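Local atomic coordinates of Alp7A (Bacillus subtilis, PDB entry 5EC0), a protein that binds adenine nucleotide as a bacterial actin-like protein and probably assembles into filaments that segregate plasmid DNA. Residues Phe314-Pro317 with Val321-Tyr324; Gly216-Val221 with Lys300-Ile305. All coordinates share one frame; numbering follows the deposited sequence.

Interaction 2 uses helix 292-313 itself, interaction 1 the loop that follows it; both reach the same five-stranded sheet. Interaction 2 is the buried one: from the middle of the helix Y302 reaches across to D218 on strand 218-223, a polar meeting near the ADP site. Interaction 1 lies farther out, where the chain leaves the helix and turns back into strand 322-327; it is only partly buried, apolar in character, and carried by the ring of Y322. It also buries more surface, 191 Å² against 53 Å². The two touch through F314, whose CE2 packs 3.8 Å from CB of L220, tying the loop after the helix to strand 218-223.

Interaction 1: Phe314-Pro317 with Val321-Tyr324; sequences FPAP and VYKY
The methyl of A316 sits over one face of the Y322 ring, a CH-pi contact with CB 3.8 Å from the ring centroid and 20° off the ring normal. CB of A316 is displaced toward the rim, with CD2 of Y322 its nearest ring atom at 3.6 Å. At the ring edge, near its plane, the carbonyl O of F314 comes within 3.5 Å of CE2 of Y322, and CB of F314 adds an apolar touch to the same carbon. P317 meets the phenol end obliquely, its CD 3.8 Å from OH of Y322. These contacts close a short connection of the actin-like fold, in which the chain leaves helix 292-313 at F314, turns, and enters strand 322-327 of the central sheet of this half of the molecule. Y322 can span the turn because its CG stands anti to its own carbonyl carbon (chi1 -75°), which swings the ring across to the A316 backbone. Were Y322 an alanine, the A316 methyl would probably lose the aromatic face beneath it, and a gap is likely to open between loop and strand. Behind this first shell, Y322 also touches D207 and V209 on strand 207-213 and L222 on strand 218-223. The F314 ring heads away from Y322 to pack on V209, L220 and L222, while backbone hydrogen bonds of K323 with D207 and V209 hold the strand in the sheet.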
loop_
_atom_site.group_PDB
_atom_site.type_symbol
_atom_site.label_atom_id
_atom_site.label_comp_id
_atom_site.label_asym_id
_atom_site.label_seq_id
_atom_site.Cartn_x
_atom_site.Cartn_y
_atom_site.Cartn_z
ATOM N N PHE A 314 -10.425 -15.756 14.101
ATOM C CA PHE A 314 -10.492 -17.133 13.649
ATOM C C PHE A 314 -10.261 -18.006 14.876
ATOM O O PHE A 314 -9.118 -18.206 15.305
ATOM C CB PHE A 314 -9.461 -17.419 12.544
ATOM C CG PHE A 314 -9.653 -16.595 11.291
ATOM C CD1 PHE A 314 -10.782 -16.763 10.497
ATOM C CD2 PHE A 314 -8.696 -15.663 10.900
ATOM C CE1 PHE A 314 -10.961 -16.003 9.345
ATOM C CE2 PHE A 314 -8.863 -14.896 9.744
ATOM C CZ PHE A 314 -9.992 -15.066 8.968
ATOM N N PRO A 315 -11.357 -18.491 15.472
ATOM C CA PRO A 315 -11.288 -19.250 16.722
ATOM C C PRO A 315 -10.509 -20.546 16.543
ATOM O O PRO A 315 -11.091 -21.552 16.118
ATOM C CB PRO A 315 -12.763 -19.528 17.050
ATOM C CG PRO A 315 -13.543 -18.542 16.232
ATOM C CD PRO A 315 -12.739 -18.350 14.988
ATOM N N ALA A 316 -9.213 -20.514 16.852
ATOM C CA ALA A 316 -8.368 -21.706 16.768
ATOM C C ALA A 316 -8.913 -22.825 17.649
ATOM O O ALA A 316 -9.044 -22.659 18.867
ATOM C CB ALA A 316 -6.930 -21.385 17.161
ATOM N N PRO A 317 -9.249 -23.967 17.026
ATOM C CA PRO A 317 -9.715 -25.121 17.803
ATOM C C PRO A 317 -8.594 -25.611 18.714
ATOM O O PRO A 317 -7.408 -25.454 18.393
ATOM C CB PRO A 317 -10.080 -26.159 16.732
ATOM C CG PRO A 317 -9.298 -25.759 15.528
ATOM C CD PRO A 317 -9.166 -24.255 15.583
ATOM N N VAL A 321 -2.730 -25.596 16.459
ATOM C CA VAL A 321 -1.873 -24.458 16.720
ATOM C C VAL A 321 -1.839 -23.594 15.464
ATOM O O VAL A 321 -1.452 -24.056 14.389
ATOM C CB VAL A 321 -0.447 -24.891 17.112
ATOM C CG1 VAL A 321 0.404 -23.683 17.443
ATOM C CG2 VAL A 321 -0.488 -25.846 18.301
ATOM N N TYR A 322 -2.294 -22.355 15.600
ATOM C CA TYR A 322 -2.144 -21.365 14.547
ATOM C C TYR A 322 -0.836 -20.606 14.714
ATOM O O TYR A 322 -0.336 -20.448 15.827
ATOM C CB TYR A 322 -3.293 -20.362 14.566
ATOM C CG TYR A 322 -4.623 -20.837 14.029
ATOM C CD1 TYR A 322 -4.774 -22.100 13.466
ATOM C CD2 TYR A 322 -5.742 -20.006 14.086
ATOM C CE1 TYR A 322 -6.005 -22.518 12.983
ATOM C CE2 TYR A 322 -6.965 -20.416 13.609
ATOM C CZ TYR A 322 -7.096 -21.669 13.059
ATOM O OH TYR A 322 -8.323 -22.066 12.580
ATOM N N LYS A 323 -0.284 -20.128 13.607
ATOM C CA LYS A 323 0.751 -19.101 13.664
ATOM C C LYS A 323 0.192 -17.799 13.106
ATOM O O LYS A 323 -0.793 -17.800 12.363
ATOM C CB LYS A 323 2.010 -19.527 12.906
ATOM C CG LYS A 323 2.846 -20.539 13.688
ATOM C CD LYS A 323 4.026 -21.088 12.893
ATOM C CE LYS A 323 4.904 -21.954 13.777
ATOM N NZ LYS A 323 6.056 -22.513 13.035
ATOM N N TYR A 324 0.824 -16.694 13.484
ATOM C CA TYR A 324 0.364 -15.361 13.122
ATOM C C TYR A 324 1.475 -14.615 12.414
ATOM O O TYR A 324 2.595 -14.493 12.937
ATOM C CB TYR A 324 -0.111 -14.603 14.372
ATOM C CG TYR A 324 -1.305 -15.279 15.010
ATOM C CD1 TYR A 324 -1.150 -16.424 15.784
ATOM C CD2 TYR A 324 -2.587 -14.796 14.801
ATOM C CE1 TYR A 324 -2.236 -17.066 16.332
ATOM C CE2 TYR A 324 -3.674 -15.418 15.351
ATOM C CZ TYR A 324 -3.496 -16.556 16.110
ATOM O OH TYR A 324 -4.581 -17.171 16.650
#

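Interaction 2: Gly216-Val221 with Lys300-Ile305; sequences GTDDLV and KEYTEI
OD2 of D218 is where two groups from helix 292-313 converge: K306 NZ makes a salt bridge to it, and the phenol OH of Y302 lies 3.3 Å away. The other carboxylate oxygen, OD1 of D218, is farther from the same OH of Y302, at 3.9 Å. The two side chains approach from opposite directions, D218 from the strand and Y302 from the helix, with the carboxylate and ring planes 50° apart. They have a wide gap to bridge, since the closest backbone approach, CA of D218 to CA of I305, is 11.3 Å. Y302 makes the reach by holding CG anti to its backbone N (chi1 -176°), which extends the ring from the helix toward the strand. Ring neighbours beyond the two segments help fix its course: F243 meets it edge-to-face, the H246 ring meets it as well, and L334 touches it. Both D218 and Y302 are buried, and the lysine probably stabilises the carboxylate as an anion in this setting. Next along the strand, D219 is held quite separately from the helix. Its OD2 accepts a 2.9 Å hydrogen bond from OG1 of T217, which arrives on the syn side, 24° out of the carboxylate plane, while its OD1 is bonded to S238. Just before it, the backbone N of G216 makes a weak hydrogen bond to O2B of the bound ADP. The glycine-rich turn G214-G216, leading from strand 207-213 into strand 218-223, is consistent with the second phosphate-binding hairpin of the actin-like ATPase fold.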
loop_
_atom_site.group_PDB
_atom_site.type_symbol
_atom_site.label_atom_id
_atom_site.label_comp_id
_atom_site.label_asym_id
_atom_site.label_seq_id
_atom_site.Cartn_x
_atom_site.Cartn_y
_atom_site.Cartn_z
ATOM N N GLY A 216 -6.181 2.481 8.363
ATOM C CA GLY A 216 -7.629 2.623 8.414
ATOM C C GLY A 216 -8.435 1.340 8.549
ATOM O O GLY A 216 -9.610 1.376 8.928
ATOM N N THR A 217 -7.822 0.210 8.215
ATOM C CA THR A 217 -8.450 -1.106 8.407
ATOM C C THR A 217 -7.444 -2.141 8.902
ATOM O O THR A 217 -6.222 -1.966 8.768
ATOM C CB THR A 217 -9.082 -1.674 7.104
ATOM O OG1 THR A 217 -8.052 -1.964 6.154
ATOM C CG2 THR A 217 -10.087 -0.705 6.486
ATOM N N ASP A 218 -7.969 -3.231 9.447
ATOM C CA ASP A 218 -7.163 -4.401 9.773
ATOM C C ASP A 218 -7.777 -5.640 9.125
ATOM O O ASP A 218 -8.876 -6.053 9.482
ATOM C CB ASP A 218 -7.049 -4.562 11.288
ATOM C CG ASP A 218 -6.364 -3.378 11.933
ATOM O OD1 ASP A 218 -5.168 -3.155 11.648
ATOM O OD2 ASP A 218 -7.020 -2.654 12.710
ATOM N N ASP A 219 -7.069 -6.213 8.158
ATOM C CA ASP A 219 -7.615 -7.306 7.354
ATOM C C ASP A 219 -6.902 -8.623 7.638
ATOM O O ASP A 219 -5.669 -8.688 7.660
ATOM C CB ASP A 219 -7.523 -6.969 5.866
ATOM C CG ASP A 219 -7.992 -5.553 5.556
ATOM O OD1 ASP A 219 -9.208 -5.352 5.383
ATOM O OD2 ASP A 219 -7.141 -4.640 5.498
ATOM N N LEU A 220 -7.681 -9.674 7.855
ATOM C CA LEU A 220 -7.108 -10.960 8.218
ATOM C C LEU A 220 -7.516 -12.051 7.241
ATOM O O LEU A 220 -8.679 -12.126 6.820
ATOM C CB LEU A 220 -7.521 -11.343 9.641
ATOM C CG LEU A 220 -7.120 -10.348 10.740
ATOM C CD1 LEU A 220 -8.260 -9.407 11.061
ATOM C CD2 LEU A 220 -6.689 -11.088 11.989
ATOM N N VAL A 221 -6.548 -12.887 6.876
ATOM C CA VAL A 221 -6.794 -14.020 5.991
ATOM C C VAL A 221 -6.337 -15.328 6.641
ATOM O O VAL A 221 -5.231 -15.405 7.173
ATOM C CB VAL A 221 -6.066 -13.857 4.656
ATOM C CG1 VAL A 221 -6.660 -14.805 3.626
ATOM C CG2 VAL A 221 -6.166 -12.424 4.182
ATOM N N LYS A 300 1.303 0.114 22.827
ATOM C CA LYS A 300 1.132 -1.187 23.461
ATOM C C LYS A 300 -0.348 -1.449 23.691
ATOM O O LYS A 300 -0.822 -2.560 23.446
ATOM C CB LYS A 300 1.903 -1.280 24.774
ATOM C CG LYS A 300 2.090 -2.720 25.272
ATOM C CD LYS A 300 2.618 -2.755 26.698
ATOM C CE LYS A 300 2.576 -4.159 27.281
ATOM N NZ LYS A 300 2.961 -4.117 28.717
ATOM N N GLU A 301 -1.068 -0.421 24.152
ATOM C CA GLU A 301 -2.533 -0.480 24.276
ATOM C C GLU A 301 -3.186 -0.949 22.982
ATOM O O GLU A 301 -3.963 -1.909 22.982
ATOM C CB GLU A 301 -3.133 0.886 24.642
ATOM C CG GLU A 301 -2.759 1.446 25.998
ATOM C CD GLU A 301 -3.242 2.878 26.170
ATOM O OE1 GLU A 301 -4.240 3.253 25.507
ATOM O OE2 GLU A 301 -2.610 3.629 26.943
ATOM N N TYR A 302 -2.873 -0.248 21.893
ATOM C CA TYR A 302 -3.432 -0.557 20.589
ATOM C C TYR A 302 -3.098 -1.991 20.175
ATOM O O TYR A 302 -3.961 -2.730 19.713
ATOM C CB TYR A 302 -2.924 0.441 19.528
ATOM C CG TYR A 302 -3.560 0.228 18.171
ATOM C CD1 TYR A 302 -4.862 0.663 17.917
ATOM C CD2 TYR A 302 -2.870 -0.427 17.149
ATOM C CE1 TYR A 302 -5.461 0.457 16.670
ATOM C CE2 TYR A 302 -3.457 -0.641 15.906
ATOM C CZ TYR A 302 -4.758 -0.197 15.676
ATOM O OH TYR A 302 -5.362 -0.400 14.460
ATOM N N THR A 303 -1.844 -2.383 20.363
ATOM C CA THR A 303 -1.386 -3.723 20.006
ATOM C C THR A 303 -2.162 -4.801 20.778
ATOM O O THR A 303 -2.523 -5.844 20.224
ATOM C CB THR A 303 0.135 -3.859 20.258
ATOM O OG1 THR A 303 0.834 -2.904 19.449
ATOM C CG2 THR A 303 0.639 -5.258 19.916
ATOM N N GLU A 304 -2.442 -4.537 22.052
ATOM C CA GLU A 304 -3.216 -5.468 22.860
ATOM C C GLU A 304 -4.608 -5.668 22.244
ATOM O O GLU A 304 -5.113 -6.787 22.178
ATOM C CB GLU A 304 -3.292 -4.985 24.320
ATOM C CG GLU A 304 -2.268 -5.710 25.217
ATOM C CD GLU A 304 -1.881 -4.942 26.469
ATOM O OE1 GLU A 304 -2.273 -3.767 26.602
ATOM O OE2 GLU A 304 -1.176 -5.517 27.325
ATOM N N ILE A 305 -5.205 -4.594 21.751
ATOM C CA ILE A 305 -6.457 -4.710 21.018
ATOM C C ILE A 305 -6.263 -5.529 19.720
ATOM O O ILE A 305 -7.096 -6.364 19.386
ATOM C CB ILE A 305 -7.041 -3.310 20.705
ATOM C CG1 ILE A 305 -7.436 -2.598 22.008
ATOM C CG2 ILE A 305 -8.262 -3.417 19.816
ATOM C CD1 ILE A 305 -7.441 -1.086 21.897
#